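Local structure of DNA polymerase beta (Leishmania infantum, 4P4M) at residues G218-F223 against V272-I277; K177-L182 against A199-T204; T279-T284 against N311-F316. The protein adds deoxynucleotides to DNA strands as a family X DNA polymerase and probably acts in base excision repair and other DNA repair pathways. One frame throughout, in Å; residues are numbered along the deposited sequence. Where two conformers were deposited one is given.

Interaction 1: G218-F223 against V272-I277. With nucleotides of chain B; nucleotides of chain C.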
loop_
_atom_site.group_PDB
_atom_site.type_symbol
_atom_site.label_atom_id
_atom_site.label_comp_id
_atom_site.label_asym_id
_atom_site.label_seq_id
_atom_site.Cartn_x
_atom_site.Cartn_y
_atom_site.Cartn_z
ATOM N N GLY A 218 -5.710 16.655 -6.212
ATOM C CA GLY A 218 -4.358 16.775 -5.680
ATOM C C GLY A 218 -4.272 16.562 -4.168
ATOM O O GLY A 218 -3.263 16.885 -3.537
ATOM N N VAL A 219 -5.325 16.013 -3.573
ATOM C CA VAL A 219 -5.375 15.900 -2.111
ATOM C C VAL A 219 -4.277 15.003 -1.507
ATOM O O VAL A 219 -3.740 15.306 -0.437
ATOM C CB VAL A 219 -6.791 15.495 -1.582
ATOM C CG1 VAL A 219 -7.165 14.097 -2.033
ATOM C CG2 VAL A 219 -6.833 15.587 -0.053
ATOM N N LEU A 220 -3.933 13.904 -2.172
ATOM C CA LEU A 220 -2.886 13.042 -1.607
ATOM C C LEU A 220 -1.578 13.830 -1.482
ATOM O O LEU A 220 -0.871 13.757 -0.467
ATOM C CB LEU A 220 -2.688 11.776 -2.451
ATOM C CG LEU A 220 -1.613 10.810 -1.907
ATOM C CD1 LEU A 220 -1.934 10.403 -0.459
ATOM C CD2 LEU A 220 -1.480 9.580 -2.804
ATOM N N GLY A 221 -1.266 14.591 -2.523
ATOM C CA GLY A 221 -0.061 15.399 -2.549
ATOM C C GLY A 221 -0.064 16.485 -1.484
ATOM O O GLY A 221 0.975 16.777 -0.899
ATOM N N HIS A 222 -1.228 17.084 -1.232
ATOM C CA HIS A 222 -1.353 18.075 -0.164
ATOM C C HIS A 222 -1.107 17.463 1.218
ATOM O O HIS A 222 -0.451 18.078 2.074
ATOM C CB HIS A 222 -2.740 18.743 -0.193
ATOM C CG HIS A 222 -2.999 19.548 -1.431
ATOM N ND1 HIS A 222 -2.007 20.242 -2.089
ATOM C CD2 HIS A 222 -4.140 19.767 -2.127
ATOM C CE1 HIS A 222 -2.527 20.856 -3.141
ATOM N NE2 HIS A 222 -3.817 20.586 -3.184
ATOM N N PHE A 223 -1.650 16.266 1.442
ATOM C CA PHE A 223 -1.465 15.556 2.713
ATOM C C PHE A 223 0.013 15.182 2.908
ATOM O O PHE A 223 0.585 15.354 3.993
ATOM C CB PHE A 223 -2.373 14.310 2.744
ATOM C CG PHE A 223 -2.352 13.545 4.052
ATOM C CD1 PHE A 223 -2.534 14.197 5.267
ATOM C CD2 PHE A 223 -2.196 12.161 4.055
ATOM C CE1 PHE A 223 -2.537 13.482 6.466
ATOM C CE2 PHE A 223 -2.205 11.447 5.244
ATOM C CZ PHE A 223 -2.382 12.107 6.449
ATOM N N VAL A 272 5.963 3.597 5.084
ATOM C CA VAL A 272 4.585 4.058 5.150
ATOM C C VAL A 272 4.001 4.084 3.737
ATOM O O VAL A 272 4.563 4.715 2.846
ATOM C CB VAL A 272 4.487 5.458 5.822
ATOM C CG1 VAL A 272 3.033 5.994 5.780
ATOM C CG2 VAL A 272 5.005 5.397 7.273
ATOM N N ASP A 273 2.886 3.375 3.541
ATOM C CA ASP A 273 2.178 3.348 2.256
ATOM C C ASP A 273 0.801 3.989 2.438
ATOM O O ASP A 273 0.060 3.603 3.342
ATOM C CB ASP A 273 1.990 1.890 1.771
ATOM C CG ASP A 273 3.297 1.219 1.358
ATOM O OD1 ASP A 273 4.352 1.892 1.278
ATOM O OD2 ASP A 273 3.259 0.001 1.086
ATOM N N ILE A 274 0.455 4.975 1.606
ATOM C CA ILE A 274 -0.873 5.604 1.693
ATOM C C ILE A 274 -1.621 5.431 0.361
ATOM O O ILE A 274 -1.061 5.734 -0.690
ATOM C CB ILE A 274 -0.759 7.122 2.033
ATOM C CG1 ILE A 274 0.127 7.340 3.269
ATOM C CG2 ILE A 274 -2.162 7.769 2.196
ATOM C CD1 ILE A 274 0.556 8.804 3.507
ATOM N N ARG A 275 -2.850 4.901 0.398
ATOM C CA ARG A 275 -3.655 4.768 -0.824
ATOM C C ARG A 275 -4.908 5.634 -0.704
ATOM O O ARG A 275 -5.628 5.575 0.295
ATOM C CB ARG A 275 -4.056 3.304 -1.117
ATOM C CG ARG A 275 -2.962 2.382 -1.720
ATOM C CD ARG A 275 -2.702 2.602 -3.231
ATOM N NE ARG A 275 -3.906 2.490 -4.063
ATOM C CZ ARG A 275 -4.151 1.474 -4.891
ATOM N NH1 ARG A 275 -3.263 0.501 -5.002
ATOM N NH2 ARG A 275 -5.275 1.434 -5.614
ATOM N N LEU A 276 -5.156 6.449 -1.729
ATOM C CA LEU A 276 -6.339 7.313 -1.775
ATOM C C LEU A 276 -7.468 6.572 -2.510
ATOM O O LEU A 276 -7.276 6.124 -3.643
ATOM C CB LEU A 276 -6.006 8.624 -2.515
ATOM C CG LEU A 276 -7.162 9.613 -2.753
ATOM C CD1 LEU A 276 -7.801 10.128 -1.445
ATOM C CD2 LEU A 276 -6.698 10.808 -3.643
ATOM N N ILE A 277 -8.627 6.438 -1.864
ATOM C CA ILE A 277 -9.701 5.544 -2.340
ATOM C C ILE A 277 -11.048 6.274 -2.325
ATOM O O ILE A 277 -11.338 7.001 -1.374
ATOM C CB ILE A 277 -9.812 4.283 -1.426
ATOM C CG1 ILE A 277 -8.527 3.440 -1.475
ATOM C CG2 ILE A 277 -11.059 3.419 -1.786
ATOM C CD1 ILE A 277 -8.215 2.820 -2.849
ATOM P P DA B 5 6.346 -2.807 -0.839
ATOM O OP1 DA B 5 6.661 -1.830 0.224
ATOM O OP2 DA B 5 6.472 -4.247 -0.549
ATOM O "O5'" DA B 5 4.886 -2.469 -1.362
ATOM C "C5'" DA B 5 3.752 -2.679 -0.582
ATOM C "C4'" DA B 5 2.548 -2.123 -1.311
ATOM O "O4'" DA B 5 2.479 -2.682 -2.651
ATOM C "C3'" DA B 5 1.241 -2.523 -0.642
ATOM O "O3'" DA B 5 0.197 -1.610 -1.017
ATOM C "C2'" DA B 5 1.075 -3.926 -1.229
ATOM C "C1'" DA B 5 1.421 -3.638 -2.685
ATOM N N9 DA B 5 1.805 -4.776 -3.535
ATOM C C8 DA B 5 3.006 -5.429 -3.603
ATOM N N7 DA B 5 3.043 -6.388 -4.506
ATOM C C5 DA B 5 1.779 -6.364 -5.079
ATOM C C6 DA B 5 1.165 -7.129 -6.101
ATOM N N6 DA B 5 1.770 -8.127 -6.762
ATOM N N1 DA B 5 -0.115 -6.831 -6.425
ATOM C C2 DA B 5 -0.723 -5.836 -5.768
ATOM N N3 DA B 5 -0.251 -5.055 -4.793
ATOM C C4 DA B 5 1.013 -5.369 -4.492
ATOM P P DC C 4 -4.582 0.969 -10.533
ATOM O OP1 DC C 4 -5.611 1.984 -10.210
ATOM O OP2 DC C 4 -4.316 0.602 -11.944
ATOM O "O5'" DC C 4 -3.190 1.436 -9.903
ATOM C "C5'" DC C 4 -3.080 1.708 -8.501
ATOM C "C4'" DC C 4 -1.752 2.375 -8.188
ATOM O "O4'" DC C 4 -0.708 1.361 -8.249
ATOM C "C3'" DC C 4 -1.334 3.505 -9.126
ATOM O "O3'" DC C 4 -0.761 4.509 -8.282
ATOM C "C2'" DC C 4 -0.333 2.832 -10.074
ATOM C "C1'" DC C 4 0.259 1.703 -9.216
ATOM N N1 DC C 4 0.578 0.434 -9.968
ATOM C C2 DC C 4 1.808 -0.183 -9.734
ATOM O O2 DC C 4 2.584 0.345 -8.926
ATOM N N3 DC C 4 2.124 -1.328 -10.398
ATOM C C4 DC C 4 1.249 -1.855 -11.258
ATOM N N4 DC C 4 1.612 -2.989 -11.882
ATOM C C5 DC C 4 -0.018 -1.240 -11.519
ATOM C C6 DC C 4 -0.318 -0.109 -10.855
#
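In the palm of this family X polymerase, the first turn of helix 219-229 packs on one face of the mixed sheet, against strand 270-277. The axes of helix segment 219-223 and strand segment 272-277 run roughly antiparallel, 146° between their directions, with a closest approach of 9.8 Å. The contact is apolar and buried.

Leu220 is the main bump on the helix. Its CG lies anti to the backbone N (chi1 -179°), which sends the branch out towards the strand. There Leu220 CD1 meets Ile274 CG2 at 3.7 Å, the two side chains crossing obliquely. Leu276 is the answering bump. Its CD2 enters the notch between Val219 and Leu220, 3.7 Å from Val219 CG1 and 4.3 Å from Leu220 CB. Val219 CG1 sits between its own backbone N and carbonyl carbon, and from there it also lies near Leu276 CD1.

Phe223, one turn along the helix from Val219 and Leu220, bounds the hollow around Ile274. Helix 157-175 packs against the same Phe223 through Cys171, Val174 and Leu175.

The strand alternates. Ile274 and Leu276 face the helix, whereas Arg275 points away and lays one face of its guanidinium over the sugar of DC4 of chain C. At the phenylalanine end, Ile274 CD1 comes obliquely to the ring, 4.2 Å from Phe223 CE2.

Interaction 2: K177-L182 against A199-T204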
loop_
_atom_site.group_PDB
_atom_site.type_symbol
_atom_site.label_atom_id
_atom_site.label_comp_id
_atom_site.label_asym_id
_atom_site.label_seq_id
_atom_site.Cartn_x
_atom_site.Cartn_y
_atom_site.Cartn_z
ATOM N N LYS A 177 -12.866 17.459 8.384
ATOM C CA LYS A 177 -13.779 16.367 8.728
ATOM C C LYS A 177 -14.291 15.565 7.531
ATOM O O LYS A 177 -14.862 14.495 7.717
ATOM C CB LYS A 177 -14.973 16.910 9.530
ATOM C CG LYS A 177 -15.852 17.843 8.721
ATOM C CD LYS A 177 -17.130 18.211 9.456
ATOM C CE LYS A 177 -18.030 19.052 8.566
ATOM N NZ LYS A 177 -19.407 19.164 9.115
ATOM N N ASP A 178 -14.113 16.071 6.308
ATOM C CA ASP A 178 -14.578 15.317 5.126
ATOM C C ASP A 178 -13.740 14.063 4.855
ATOM O O ASP A 178 -14.140 13.211 4.057
ATOM C CB ASP A 178 -14.564 16.176 3.850
ATOM C CG ASP A 178 -15.678 17.204 3.809
ATOM O OD1 ASP A 178 -16.660 17.065 4.561
ATOM O OD2 ASP A 178 -15.563 18.151 3.002
ATOM N N PHE A 179 -12.570 13.964 5.488
ATOM C CA PHE A 179 -11.642 12.864 5.223
ATOM C C PHE A 179 -11.404 11.964 6.437
ATOM O O PHE A 179 -11.611 12.372 7.575
ATOM C CB PHE A 179 -10.300 13.408 4.697
ATOM C CG PHE A 179 -10.345 13.822 3.249
ATOM C CD1 PHE A 179 -10.696 15.111 2.889
ATOM C CD2 PHE A 179 -10.045 12.907 2.246
ATOM C CE1 PHE A 179 -10.743 15.487 1.555
ATOM C CE2 PHE A 179 -10.083 13.280 0.912
ATOM C CZ PHE A 179 -10.433 14.568 0.567
ATOM N N SER A 180 -10.977 10.728 6.190
ATOM C CA SER A 180 -10.585 9.848 7.286
ATOM C C SER A 180 -9.381 8.972 6.923
ATOM O O SER A 180 -9.074 8.776 5.741
ATOM C CB SER A 180 -11.766 8.974 7.708
ATOM O OG SER A 180 -12.101 8.080 6.670
ATOM N N ILE A 181 -8.716 8.454 7.957
ATOM C CA ILE A 181 -7.592 7.522 7.815
ATOM C C ILE A 181 -7.909 6.201 8.516
ATOM O O ILE A 181 -8.400 6.195 9.658
ATOM C CB ILE A 181 -6.291 8.096 8.448
ATOM C CG1 ILE A 181 -5.741 9.262 7.629
ATOM C CG2 ILE A 181 -5.229 6.991 8.579
ATOM C CD1 ILE A 181 -4.973 8.838 6.370
ATOM N N LEU A 182 -7.629 5.089 7.831
ATOM C CA LEU A 182 -7.781 3.736 8.384
ATOM C C LEU A 182 -6.491 2.946 8.129
ATOM O O LEU A 182 -5.989 2.922 7.002
ATOM C CB LEU A 182 -8.952 3.004 7.708
ATOM C CG LEU A 182 -10.373 3.568 7.874
ATOM C CD1 LEU A 182 -11.274 3.234 6.676
ATOM C CD2 LEU A 182 -11.009 3.087 9.182
ATOM N N ALA A 199 -1.977 2.454 5.001
ATOM C CA ALA A 199 -3.069 3.374 5.301
ATOM C C ALA A 199 -3.992 3.592 4.095
ATOM O O ALA A 199 -3.532 3.614 2.949
ATOM C CB ALA A 199 -2.510 4.715 5.788
ATOM N N ILE A 200 -5.289 3.733 4.371
ATOM C CA ILE A 200 -6.264 4.202 3.381
ATOM C C ILE A 200 -6.728 5.604 3.750
ATOM O O ILE A 200 -7.127 5.864 4.893
ATOM C CB ILE A 200 -7.526 3.290 3.320
ATOM C CG1 ILE A 200 -7.153 1.874 2.885
ATOM C CG2 ILE A 200 -8.600 3.899 2.372
ATOM C CD1 ILE A 200 -8.299 0.853 3.083
ATOM N N LEU A 201 -6.652 6.510 2.780
ATOM C CA LEU A 201 -7.204 7.851 2.917
ATOM C C LEU A 201 -8.477 7.920 2.066
ATOM O O LEU A 201 -8.449 7.582 0.888
ATOM C CB LEU A 201 -6.170 8.873 2.433
ATOM C CG LEU A 201 -6.598 10.339 2.327
ATOM C CD1 LEU A 201 -6.931 10.912 3.713
ATOM C CD2 LEU A 201 -5.514 11.166 1.628
ATOM N N SER A 202 -9.593 8.341 2.653
ATOM C CA SER A 202 -10.845 8.388 1.899
ATOM C C SER A 202 -11.821 9.431 2.442
ATOM O O SER A 202 -11.749 9.808 3.617
ATOM C CB SER A 202 -11.515 7.008 1.901
ATOM O OG SER A 202 -11.916 6.622 3.216
ATOM N N ARG A 203 -12.729 9.901 1.587
ATOM C CA ARG A 203 -13.788 10.811 2.032
ATOM C C ARG A 203 -14.871 10.037 2.782
ATOM O O ARG A 203 -15.172 8.889 2.449
ATOM C CB ARG A 203 -14.388 11.579 0.840
ATOM C CG ARG A 203 -13.432 12.646 0.255
ATOM C CD ARG A 203 -13.982 13.244 -1.058
ATOM N NE ARG A 203 -15.161 14.109 -0.872
ATOM C CZ ARG A 203 -15.096 15.364 -0.441
ATOM N NH1 ARG A 203 -13.917 15.896 -0.139
ATOM N NH2 ARG A 203 -16.201 16.096 -0.315
ATOM N N THR A 204 -15.469 10.664 3.793
ATOM C CA THR A 204 -16.466 9.985 4.609
ATOM C C THR A 204 -17.812 9.880 3.883
ATOM O O THR A 204 -18.060 10.579 2.893
ATOM C CB THR A 204 -16.718 10.732 5.924
ATOM O OG1 THR A 204 -17.345 11.987 5.629
ATOM C CG2 THR A 204 -15.397 10.970 6.691
HETATM O O HOH W 1 -17.548 13.881 7.587
HETATM O O HOH W 2 -13.338 18.417 1.426
HETATM O O HOH W 3 -10.074 5.807 5.179
#
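Ile200 O is gripped three ways. Leu182 N donates to it at 3.1 Å, in the carbonyl plane. Water 3 donates a second hydrogen bond. The CA-H of Ile181 adds a weaker contact. The same water also bonds Ser202 OG at 2.8 Å and, weakly, Ser180 OG. It thus bridges two serines whose hydroxyls both stand in the crowded position between backbone N and carbonyl carbon.

Ile200 N returns the bond, reaching Leu182 O at 2.8 Å and nearly straight, 171° at the hydrogen. Ser180 and Ser202 form the next hydrogen-bonded pair, each backbone N giving to the other residue's O. Phe179 with Arg203 and Ile181 with Leu201 are the non-hydrogen-bonded pairs.

This is an antiparallel strand pair of the polymerase palm, which has the nucleotidyltransferase fold. Strand 193-203 carries the magnesium ligands Asp196 and Asp198 just upstream of Ala199. On its other side it pairs with strand 270-277.

On the face that carries Phe179 and Ile181, Leu201 CD1 lies near both, 3.9 Å from Ile181 CD1. Helix 157-175 packs there through Cys171.

Towards Lys177 and Thr204, the arginine chain crosses the aromatic ring. Arg203 CG sits over one face of the Phe179 ring in a CH-pi contact, 3.8 Å from the centroid. The guanidinium stands 82° from the ring plane, so it does not stack on it. Its NH2 is hydrogen-bonded to Pro208 O and forms only a long salt bridge with Asp178 OD2. Water 2 links that carboxylate to Arg203 NH1, lying in the plane at the guanidinium edge. Beyond the paired residues, Thr204 N donates to Asp178 O at 2.9 Å, from above the carbonyl plane.

Interaction 3: T279-T284 against N311-F316. With nucleotides of chain C.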
loop_
_atom_site.group_PDB
_atom_site.type_symbol
_atom_site.label_atom_id
_atom_site.label_comp_id
_atom_site.label_asym_id
_atom_site.label_seq_id
_atom_site.Cartn_x
_atom_site.Cartn_y
_atom_site.Cartn_z
ATOM N N THR A 279 -15.026 6.958 -1.865
ATOM C CA THR A 279 -15.934 6.523 -0.795
ATOM C C THR A 279 -16.649 5.185 -1.063
ATOM O O THR A 279 -16.623 4.274 -0.214
ATOM C CB THR A 279 -16.980 7.612 -0.456
ATOM O OG1 THR A 279 -16.304 8.823 -0.106
ATOM C CG2 THR A 279 -17.861 7.166 0.725
ATOM N N LYS A 280 -17.284 5.052 -2.228
ATOM C CA LYS A 280 -18.032 3.819 -2.529
ATOM C C LYS A 280 -17.132 2.580 -2.601
ATOM O O LYS A 280 -17.625 1.439 -2.537
ATOM C CB LYS A 280 -18.828 3.949 -3.840
ATOM C CG LYS A 280 -17.937 3.999 -5.082
ATOM C CD LYS A 280 -18.741 4.004 -6.408
ATOM C CE LYS A 280 -19.449 5.335 -6.658
ATOM N NZ LYS A 280 -20.089 5.386 -8.029
ATOM N N SER A 281 -15.825 2.796 -2.759
ATOM C CA SER A 281 -14.859 1.691 -2.843
ATOM C C SER A 281 -14.282 1.263 -1.492
ATOM O O SER A 281 -13.504 0.315 -1.420
ATOM C CB SER A 281 -13.694 2.079 -3.778
ATOM O OG SER A 281 -14.133 2.206 -5.125
ATOM N N VAL A 282 -14.628 1.964 -0.418
ATOM C CA VAL A 282 -13.962 1.694 0.863
ATOM C C VAL A 282 -14.098 0.237 1.396
ATOM O O VAL A 282 -13.118 -0.348 1.851
ATOM C CB VAL A 282 -14.328 2.765 1.935
ATOM C CG1 VAL A 282 -13.883 2.334 3.324
ATOM C CG2 VAL A 282 -13.688 4.118 1.550
ATOM N N PRO A 283 -15.300 -0.365 1.328
ATOM C CA PRO A 283 -15.392 -1.746 1.841
ATOM C C PRO A 283 -14.496 -2.735 1.085
ATOM O O PRO A 283 -13.864 -3.602 1.704
ATOM C CB PRO A 283 -16.881 -2.101 1.638
ATOM C CG PRO A 283 -17.589 -0.747 1.677
ATOM C CD PRO A 283 -16.622 0.190 0.976
ATOM N N THR A 284 -14.453 -2.632 -0.243
ATOM C CA THR A 284 -13.587 -3.517 -1.015
ATOM C C THR A 284 -12.093 -3.169 -0.840
ATOM O O THR A 284 -11.237 -4.039 -0.944
ATOM C CB THR A 284 -13.970 -3.530 -2.516
ATOM O OG1 THR A 284 -14.248 -2.194 -2.944
ATOM C CG2 THR A 284 -15.226 -4.393 -2.748
ATOM N N ASN A 311 -11.644 -6.334 -7.003
ATOM C CA ASN A 311 -10.424 -5.561 -6.741
ATOM C C ASN A 311 -10.690 -4.545 -5.622
ATOM O O ASN A 311 -11.725 -4.623 -4.952
ATOM C CB ASN A 311 -9.893 -4.892 -8.032
ATOM C CG ASN A 311 -10.907 -3.954 -8.666
ATOM O OD1 ASN A 311 -11.724 -3.355 -7.968
ATOM N ND2 ASN A 311 -10.865 -3.827 -10.000
ATOM N N GLU A 312 -9.770 -3.607 -5.393
ATOM C CA GLU A 312 -9.978 -2.650 -4.301
ATOM C C GLU A 312 -11.119 -1.680 -4.580
ATOM O O GLU A 312 -11.683 -1.095 -3.648
ATOM C CB GLU A 312 -8.697 -1.863 -3.965
ATOM C CG GLU A 312 -8.080 -1.094 -5.144
ATOM C CD GLU A 312 -6.972 -1.882 -5.837
ATOM O OE1 GLU A 312 -7.192 -3.061 -6.204
ATOM O OE2 GLU A 312 -5.868 -1.317 -6.003
ATOM N N TYR A 313 -11.457 -1.518 -5.858
ATOM C CA TYR A 313 -12.440 -0.519 -6.266
ATOM C C TYR A 313 -13.881 -1.017 -6.219
ATOM O O TYR A 313 -14.816 -0.214 -6.100
ATOM C CB TYR A 313 -12.106 0.017 -7.658
ATOM C CG TYR A 313 -10.718 0.606 -7.733
ATOM C CD1 TYR A 313 -10.375 1.707 -6.956
ATOM C CD2 TYR A 313 -9.746 0.064 -8.574
ATOM C CE1 TYR A 313 -9.093 2.251 -7.008
ATOM C CE2 TYR A 313 -8.466 0.608 -8.634
ATOM C CZ TYR A 313 -8.153 1.708 -7.851
ATOM O OH TYR A 313 -6.893 2.283 -7.896
ATOM N N GLY A 314 -14.073 -2.333 -6.304
ATOM C CA GLY A 314 -15.434 -2.855 -6.225
ATOM C C GLY A 314 -15.567 -4.335 -6.525
ATOM O O GLY A 314 -14.571 -5.015 -6.791
ATOM N N LEU A 315 -16.803 -4.825 -6.446
ATOM C CA LEU A 315 -17.158 -6.184 -6.859
ATOM C C LEU A 315 -18.018 -6.032 -8.106
ATOM O O LEU A 315 -19.074 -5.395 -8.046
ATOM C CB LEU A 315 -17.953 -6.891 -5.742
ATOM C CG LEU A 315 -18.521 -8.294 -6.020
ATOM C CD1 LEU A 315 -17.392 -9.324 -6.246
ATOM C CD2 LEU A 315 -19.445 -8.754 -4.891
ATOM N N PHE A 316 -17.572 -6.593 -9.238
ATOM C CA PHE A 316 -18.226 -6.332 -10.530
ATOM C C PHE A 316 -18.718 -7.634 -11.171
ATOM O O PHE A 316 -17.953 -8.583 -11.310
ATOM C CB PHE A 316 -17.250 -5.608 -11.485
ATOM C CG PHE A 316 -16.680 -4.335 -10.914
ATOM C CD1 PHE A 316 -17.381 -3.141 -11.019
ATOM C CD2 PHE A 316 -15.456 -4.342 -10.249
ATOM C CE1 PHE A 316 -16.866 -1.963 -10.470
ATOM C CE2 PHE A 316 -14.928 -3.177 -9.700
ATOM C CZ PHE A 316 -15.632 -1.982 -9.810
ATOM P P DA C 3 -7.472 -4.714 -11.845
ATOM O OP1 DA C 3 -8.715 -3.908 -11.871
ATOM O OP2 DA C 3 -6.846 -5.170 -13.109
ATOM O "O5'" DA C 3 -6.345 -3.902 -11.066
ATOM C "C5'" DA C 3 -6.604 -3.399 -9.757
ATOM C "C4'" DA C 3 -5.382 -2.639 -9.278
ATOM O "O4'" DA C 3 -4.312 -3.575 -8.997
ATOM C "C3'" DA C 3 -4.847 -1.640 -10.300
ATOM O "O3'" DA C 3 -4.942 -0.365 -9.704
ATOM C "C2'" DA C 3 -3.384 -2.037 -10.482
ATOM C "C1'" DA C 3 -3.088 -2.951 -9.295
ATOM N N9 DA C 3 -2.093 -3.962 -9.648
ATOM C C8 DA C 3 -2.235 -4.949 -10.585
ATOM N N7 DA C 3 -1.172 -5.712 -10.715
ATOM C C5 DA C 3 -0.267 -5.183 -9.808
ATOM C C6 DA C 3 1.054 -5.540 -9.476
ATOM N N6 DA C 3 1.707 -6.567 -10.051
ATOM N N1 DA C 3 1.679 -4.796 -8.534
ATOM C C2 DA C 3 1.022 -3.768 -7.972
ATOM N N3 DA C 3 -0.216 -3.336 -8.211
ATOM C C4 DA C 3 -0.817 -4.096 -9.145
ATOM P P DC C 4 -4.582 0.969 -10.533
ATOM O OP1 DC C 4 -5.611 1.984 -10.210
ATOM O OP2 DC C 4 -4.316 0.602 -11.944
ATOM O "O5'" DC C 4 -3.190 1.436 -9.903
ATOM C "C5'" DC C 4 -3.080 1.708 -8.501
ATOM C "C4'" DC C 4 -1.752 2.375 -8.188
ATOM O "O4'" DC C 4 -0.708 1.361 -8.249
ATOM C "C3'" DC C 4 -1.334 3.505 -9.126
ATOM O "O3'" DC C 4 -0.761 4.509 -8.282
ATOM C "C2'" DC C 4 -0.333 2.832 -10.074
ATOM C "C1'" DC C 4 0.259 1.703 -9.216
ATOM N N1 DC C 4 0.578 0.434 -9.968
ATOM C C2 DC C 4 1.808 -0.183 -9.734
ATOM O O2 DC C 4 2.584 0.345 -8.926
ATOM N N3 DC C 4 2.124 -1.328 -10.398
ATOM C C4 DC C 4 1.249 -1.855 -11.258
ATOM N N4 DC C 4 1.612 -2.989 -11.882
ATOM C C5 DC C 4 -0.018 -1.240 -11.519
ATOM C C6 DC C 4 -0.318 -0.109 -10.855
HETATM O O HOH W 4 -11.589 -6.234 -2.613
#
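Thr284 leads the contact from the start of helix 282-290 to the loop of the hairpin formed by strands 308-310 and 315-317, in the thumb of this family X polymerase. Its CB rests 3.5 Å from Asn311 O. OG1 stands between the backbone N and the carbonyl carbon and lies 2.9 Å from Glu312 O. It is also 3.0 Å from Ser281 O in its own segment. The methyl CG2 turns the other way and packs on the backbone of Gly314.

Ser281 adds a firmer bond. Its OG gives to Tyr313 O at 2.7 Å, in the carbonyl plane and on a lone pair. That carbonyl also accepts from Arg353. Water 4 joins the two backbones, donating to both Thr284 O and Asn311 O.

The loop side chains hold the DNA. Asn311 OD1 accepts from Tyr313 N, an Asx turn, and also from Gly314 N, nearly along the C=O axis, which makes an Asx motif. This orients the amide so that ND2 reaches OP1 of DA3 of chain C at 2.9 Å. Glu312 CG lies over the centre of the Tyr313 ring, and the Glu312 carboxylate pairs with Arg275. Tyr313 OH donates to OP1 of DC4 of chain C at 2.7 Å.

Both DNA bonds come from neutral donors and end on phosphate oxygens. The grip therefore reads the backbone and not the bases, consistent with a polymerase that must accept any sequence.

Overall arrangement
Interactions 1 and 2 share the palm sheet, their centres about 10 Å apart. Strands 193-203 and 270-277 are neighbours in it, joined by a probable hydrogen bond from Leu201 N to Arg275 O at 2.8 Å. The side chain of Ile274 in interaction 1 is about 12 Å from the bound magnesium. Interaction 3 lies about 17 Å from interaction 1, centre to centre. A salt bridge spans them, Arg275 NH2 to Glu312 OE2 at 2.8 Å, and Arg275 and Tyr313 both also touch DC4 of chain C. The side chain of Glu312 is about 7 Å from the bound dideoxythymidine triphosphate. Interactions 2 and 3 are linked by Arg203 O and Thr279 OG1, 2.8 Å apart.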